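Local structure of thiamine pyrophosphokinase (Bacillus subtilis, 3LM8) at residues Leu84-Ala89 with Asp95-Phe100; Gly112-Leu117 with Ile127-Lys132. The protein catalyses the ATP-dependent conversion of thiamine to thiamine diphosphate, releasing AMP, and takes part in thiamine salvage. The protein carries 1 engineered substitution. All coordinates share one frame; numbering follows the deposited sequence.

Contact 1: residues Leu84-Ala89 with Asp95-Phe100; sequences LALDWA and DIIQIF
Leu86 of helix 81-92 rests on Ile97 and Ile99 of strand 96-100, and Ala89 rests on Ile97. This is helix-on-sheet packing in the alpha/beta catalytic domain, where strand 96-100 runs parallel between strands 3-7 and 126-131. The helix and strand segments run nearly antiparallel, at 160°, with axes 10.4 Å apart.

All contacts between the two segments are apolar. Ile97 is central to them. Its CG1 lies anti to the carbonyl carbon (chi1 -69°) and the chain continues extended, which carries CD1 out from the strand to the helix. There CD1 meets two groups one helical turn apart. One is Ala89 CB, at 3.9 Å from Ile97 CD1. The other is the CD1 branch of Leu86, whose side chain passes obliquely across that of Ile97. Leu86 CD1 also lies 4.0 Å from Ile97 CG2, so it touches both arms of the isoleucine. All four residues are buried.

The polar side chains of the two segments bond elsewhere. Asp87, on the outer side of the helix, makes a salt bridge with Lys119. Gln98, on the other face of the strand, hydrogen-bonds to Asn5 and Arg128.

Farther along the strand the packing thins. Ile99 CD1 reaches the same Leu86 methyl, with 4.3 Å between Ile99 CD1 and Leu86 CD1.

Contact 2: residues Gly112-Leu117 with Ile127-Lys132; sequences GNIQLL and IRLIDK
Leu117 of helix 107-122 reaches toward Leu129 of strand 126-131, and the two side chains meet tip to tip. From CB the Leu117 side chain turns off the helix with CG anti to the carbonyl carbon (chi1 -64°). This aims its branches at the strand. Leu117 CG lies 3.9 Å from Leu129 CD2. Beyond it the fork divides the work. The CD1 branch of Leu117 lies against the other leucine's fork, 3.6 Å from Leu129 CD1. The CD2 branch drops between two strand residues. Leu117 CD2 packs on Leu129 CD2 and lies 3.7 Å from Ile127 CG2, beside the Ile127 carbonyl oxygen.

The two segments belong to a beta-alpha-beta crossover: strand 96-100, helix 107-122, strand 126-131. The helix and strand segments are nearly antiparallel (157°), with axes 9.4 Å apart at the closest. Ile127 and Leu129 both point toward the helix. Arg128, between them, points away from it.

With an alanine at Leu117, the CG and both methyls that meet the strand would be gone, which would probably open a gap beside Leu129 CD2 and Ile127 CG2 and let the Leu129 fork turn more freely.

Two further residues of the helix come near Leu129. The CB of Ile114 points away from the strand, but CD1 bends back (chi2 -67°) and crosses the Leu129 side chain at about a right angle, with Ile114 CD1 4.1 Å from Leu129 CD1. Asn113 contributes its backbone oxygen, a loose neighbour of the same methyl. Its amide turns off elsewhere, where ND2 makes a weak hydrogen bond to Ile102 O. Around this core, Ile136 of strand 134-139 touches both Ile114 and Leu117, and Leu90 of helix 81-92 touches Ile127.

From the N terminus, helix 81-92 comes first and the chain turns back into strand 96-100. Contact 1 closes this short loop. The chain then enters helix 107-122 and returns as strand 126-131, where contact 2 closes the second loop. The two contacts therefore follow in series and neither nests in the other. Strands 96-100 and 126-131 are neighbours in the central sheet, joined by probable backbone hydrogen bonds such as Ile97 O to Arg128 N and Ile99 O to Ile130 N. Both helices pack on one face of this sheet and touch each other through Leu82, which meets Asn113 and Leu116.

Contact 1: residues Leu84-Ala89 with Asp95-Phe100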
# COMPACT_ATOMS: atom_id res chain seq x y z
N LEU A 84 -10.53 5.42 7.17
CA LEU A 84 -11.74 4.75 7.64
C LEU A 84 -11.95 3.40 6.98
O LEU A 84 -12.37 2.44 7.62
CB LEU A 84 -12.97 5.63 7.39
CG LEU A 84 -14.33 4.95 7.60
CD1 LEU A 84 -14.34 4.21 8.94
CD2 LEU A 84 -15.44 6.00 7.55
N ALA A 85 -11.65 3.34 5.68
CA ALA A 85 -11.79 2.12 4.90
C ALA A 85 -10.85 1.04 5.43
O ALA A 85 -11.17 -0.15 5.39
CB ALA A 85 -11.49 2.41 3.44
N LEU A 86 -9.69 1.46 5.93
CA LEU A 86 -8.71 0.52 6.45
C LEU A 86 -9.20 -0.20 7.71
O LEU A 86 -8.95 -1.39 7.88
CB LEU A 86 -7.39 1.23 6.73
CG LEU A 86 -6.22 0.29 7.02
CD1 LEU A 86 -6.03 -0.69 5.86
CD2 LEU A 86 -4.96 1.13 7.26
N ASP A 87 -9.90 0.51 8.60
CA ASP A 87 -10.44 -0.11 9.81
C ASP A 87 -11.42 -1.21 9.43
O ASP A 87 -11.44 -2.28 10.03
CB ASP A 87 -11.18 0.92 10.68
CG ASP A 87 -10.24 1.88 11.38
OD1 ASP A 87 -9.12 1.47 11.74
OD2 ASP A 87 -10.64 3.04 11.60
N TRP A 88 -12.26 -0.92 8.44
CA TRP A 88 -13.25 -1.88 7.96
C TRP A 88 -12.56 -3.14 7.45
O TRP A 88 -13.02 -4.26 7.70
CB TRP A 88 -14.05 -1.25 6.82
CG TRP A 88 -15.19 -2.08 6.33
CD1 TRP A 88 -16.48 -2.05 6.78
CD2 TRP A 88 -15.14 -3.08 5.31
NE1 TRP A 88 -17.24 -2.97 6.10
CE2 TRP A 88 -16.44 -3.62 5.19
CE3 TRP A 88 -14.13 -3.57 4.48
CZ2 TRP A 88 -16.75 -4.63 4.27
CZ3 TRP A 88 -14.44 -4.58 3.57
CH2 TRP A 88 -15.74 -5.09 3.48
N ALA A 89 -11.45 -2.94 6.74
CA ALA A 89 -10.69 -4.05 6.18
C ALA A 89 -9.87 -4.82 7.23
O ALA A 89 -9.84 -6.06 7.20
CB ALA A 89 -9.79 -3.54 5.07
N ASP A 95 -5.66 -11.89 4.92
CA ASP A 95 -4.23 -12.13 5.03
C ASP A 95 -3.44 -10.96 4.45
O ASP A 95 -2.31 -10.69 4.84
CB ASP A 95 -3.84 -13.41 4.28
CG ASP A 95 -4.76 -14.57 4.59
OD1 ASP A 95 -4.84 -14.97 5.77
OD2 ASP A 95 -5.39 -15.09 3.64
N ILE A 96 -4.06 -10.26 3.51
CA ILE A 96 -3.39 -9.16 2.84
C ILE A 96 -4.31 -8.02 2.45
O ILE A 96 -5.41 -8.23 1.95
CB ILE A 96 -2.72 -9.66 1.53
CG1 ILE A 96 -1.88 -10.90 1.82
CG2 ILE A 96 -1.85 -8.57 0.96
CD1 ILE A 96 -1.36 -11.61 0.59
N ILE A 97 -3.85 -6.80 2.69
CA ILE A 97 -4.59 -5.63 2.27
C ILE A 97 -3.67 -4.96 1.27
O ILE A 97 -2.47 -4.85 1.51
CB ILE A 97 -4.86 -4.64 3.43
CG1 ILE A 97 -5.85 -5.26 4.43
CG2 ILE A 97 -5.46 -3.36 2.88
CD1 ILE A 97 -6.05 -4.44 5.67
N GLN A 98 -4.21 -4.56 0.13
CA GLN A 98 -3.43 -3.88 -0.89
C GLN A 98 -4.16 -2.60 -1.27
O GLN A 98 -5.34 -2.62 -1.61
CB GLN A 98 -3.23 -4.78 -2.11
CG GLN A 98 -2.17 -5.86 -1.87
CD GLN A 98 -2.03 -6.84 -3.02
OE1 GLN A 98 -0.91 -7.23 -3.39
NE2 GLN A 98 -3.17 -7.26 -3.58
N ILE A 99 -3.45 -1.48 -1.18
CA ILE A 99 -4.05 -0.18 -1.46
C ILE A 99 -3.45 0.51 -2.68
O ILE A 99 -2.23 0.55 -2.85
CB ILE A 99 -3.89 0.77 -0.25
CG1 ILE A 99 -4.32 0.05 1.04
CG2 ILE A 99 -4.73 2.01 -0.48
CD1 ILE A 99 -4.03 0.80 2.32
N PHE A 100 -4.33 1.07 -3.51
CA PHE A 100 -3.93 1.76 -4.73
C PHE A 100 -4.43 3.21 -4.69
O PHE A 100 -5.25 3.56 -3.84
CB PHE A 100 -4.50 1.03 -5.94
CG PHE A 100 -4.21 -0.43 -5.95
CD1 PHE A 100 -3.17 -0.94 -6.72
CD2 PHE A 100 -4.96 -1.31 -5.17
CE1 PHE A 100 -2.88 -2.31 -6.71
CE2 PHE A 100 -4.69 -2.68 -5.15
CZ PHE A 100 -3.64 -3.18 -5.93

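Contact 2: residues Gly112-Leu117 with Ile127-Lys132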
# COMPACT_ATOMS: atom_id res chain seq x y z
N GLY A 112 0.62 10.74 4.30
CA GLY A 112 -0.42 10.26 5.17
C GLY A 112 -0.47 8.76 5.02
O GLY A 112 -0.11 8.02 5.94
N ASN A 113 -0.89 8.30 3.84
CA ASN A 113 -1.01 6.87 3.57
C ASN A 113 0.12 6.06 4.23
O ASN A 113 -0.12 4.97 4.75
CB ASN A 113 -1.09 6.63 2.06
CG ASN A 113 -2.20 7.46 1.41
OD1 ASN A 113 -3.34 7.45 1.87
ND2 ASN A 113 -1.87 8.17 0.33
N ILE A 114 1.33 6.61 4.21
CA ILE A 114 2.48 5.95 4.83
C ILE A 114 2.24 5.68 6.32
O ILE A 114 2.55 4.60 6.83
CB ILE A 114 3.73 6.82 4.67
CG1 ILE A 114 4.29 6.63 3.26
CG2 ILE A 114 4.76 6.47 5.75
CD1 ILE A 114 4.83 5.24 3.00
N GLN A 115 1.69 6.67 7.02
CA GLN A 115 1.41 6.49 8.44
C GLN A 115 0.41 5.35 8.61
O GLN A 115 0.45 4.62 9.60
CB GLN A 115 0.82 7.77 9.03
CG GLN A 115 1.64 9.02 8.76
CD GLN A 115 2.97 9.02 9.48
OE1 GLN A 115 4.02 8.77 8.87
NE2 GLN A 115 2.95 9.30 10.78
N LEU A 116 -0.50 5.21 7.65
CA LEU A 116 -1.51 4.15 7.70
C LEU A 116 -0.86 2.78 7.90
O LEU A 116 -1.41 1.92 8.59
CB LEU A 116 -2.34 4.12 6.41
CG LEU A 116 -3.37 5.24 6.13
CD1 LEU A 116 -4.42 5.25 7.21
CD2 LEU A 116 -2.68 6.58 6.07
N LEU A 117 0.30 2.57 7.28
CA LEU A 117 1.01 1.30 7.40
C LEU A 117 1.39 0.97 8.84
O LEU A 117 1.54 -0.21 9.22
CB LEU A 117 2.27 1.35 6.55
CG LEU A 117 2.05 1.49 5.05
CD1 LEU A 117 3.36 1.89 4.38
CD2 LEU A 117 1.53 0.17 4.51
N ILE A 127 0.06 -5.20 4.89
CA ILE A 127 -0.56 -4.07 4.22
C ILE A 127 0.45 -3.53 3.22
O ILE A 127 1.46 -2.93 3.59
CB ILE A 127 -0.91 -2.96 5.22
CG1 ILE A 127 -1.77 -3.54 6.35
CG2 ILE A 127 -1.62 -1.81 4.52
CD1 ILE A 127 -2.17 -2.53 7.41
N ARG A 128 0.19 -3.75 1.94
CA ARG A 128 1.11 -3.31 0.90
C ARG A 128 0.51 -2.14 0.14
O ARG A 128 -0.66 -2.18 -0.21
CB ARG A 128 1.38 -4.48 -0.06
CG ARG A 128 2.05 -4.09 -1.35
CD ARG A 128 2.23 -5.29 -2.28
NE ARG A 128 3.17 -6.28 -1.76
CZ ARG A 128 2.82 -7.48 -1.30
NH1 ARG A 128 1.55 -7.85 -1.30
NH2 ARG A 128 3.75 -8.30 -0.84
N LEU A 129 1.29 -1.09 -0.09
CA LEU A 129 0.78 0.07 -0.84
C LEU A 129 1.30 -0.11 -2.25
O LEU A 129 2.45 -0.48 -2.44
CB LEU A 129 1.30 1.40 -0.29
CG LEU A 129 1.29 1.69 1.22
CD1 LEU A 129 1.75 3.14 1.40
CD2 LEU A 129 -0.10 1.48 1.83
N ILE A 130 0.47 0.17 -3.25
CA ILE A 130 0.90 -0.01 -4.64
C ILE A 130 0.51 1.09 -5.62
O ILE A 130 -0.62 1.58 -5.62
CB ILE A 130 0.33 -1.30 -5.23
CG1 ILE A 130 0.62 -2.49 -4.32
CG2 ILE A 130 0.90 -1.50 -6.63
CD1 ILE A 130 -0.00 -3.78 -4.82
N ASP A 131 1.47 1.44 -6.48
CA ASP A 131 1.25 2.42 -7.53
C ASP A 131 1.98 1.95 -8.79
O ASP A 131 2.57 0.87 -8.81
CB ASP A 131 1.69 3.83 -7.10
CG ASP A 131 3.18 4.08 -7.26
OD1 ASP A 131 3.98 3.36 -6.64
OD2 ASP A 131 3.56 5.01 -8.02
N LYS A 132 1.91 2.75 -9.85
CA LYS A 132 2.54 2.43 -11.12
C LYS A 132 3.99 1.92 -11.03
O LYS A 132 4.41 1.11 -11.85
CB LYS A 132 2.45 3.65 -12.05
CG LYS A 132 3.34 3.60 -13.28
CD LYS A 132 3.49 5.00 -13.88
CE LYS A 132 4.48 5.03 -15.04
NZ LYS A 132 4.07 4.14 -16.16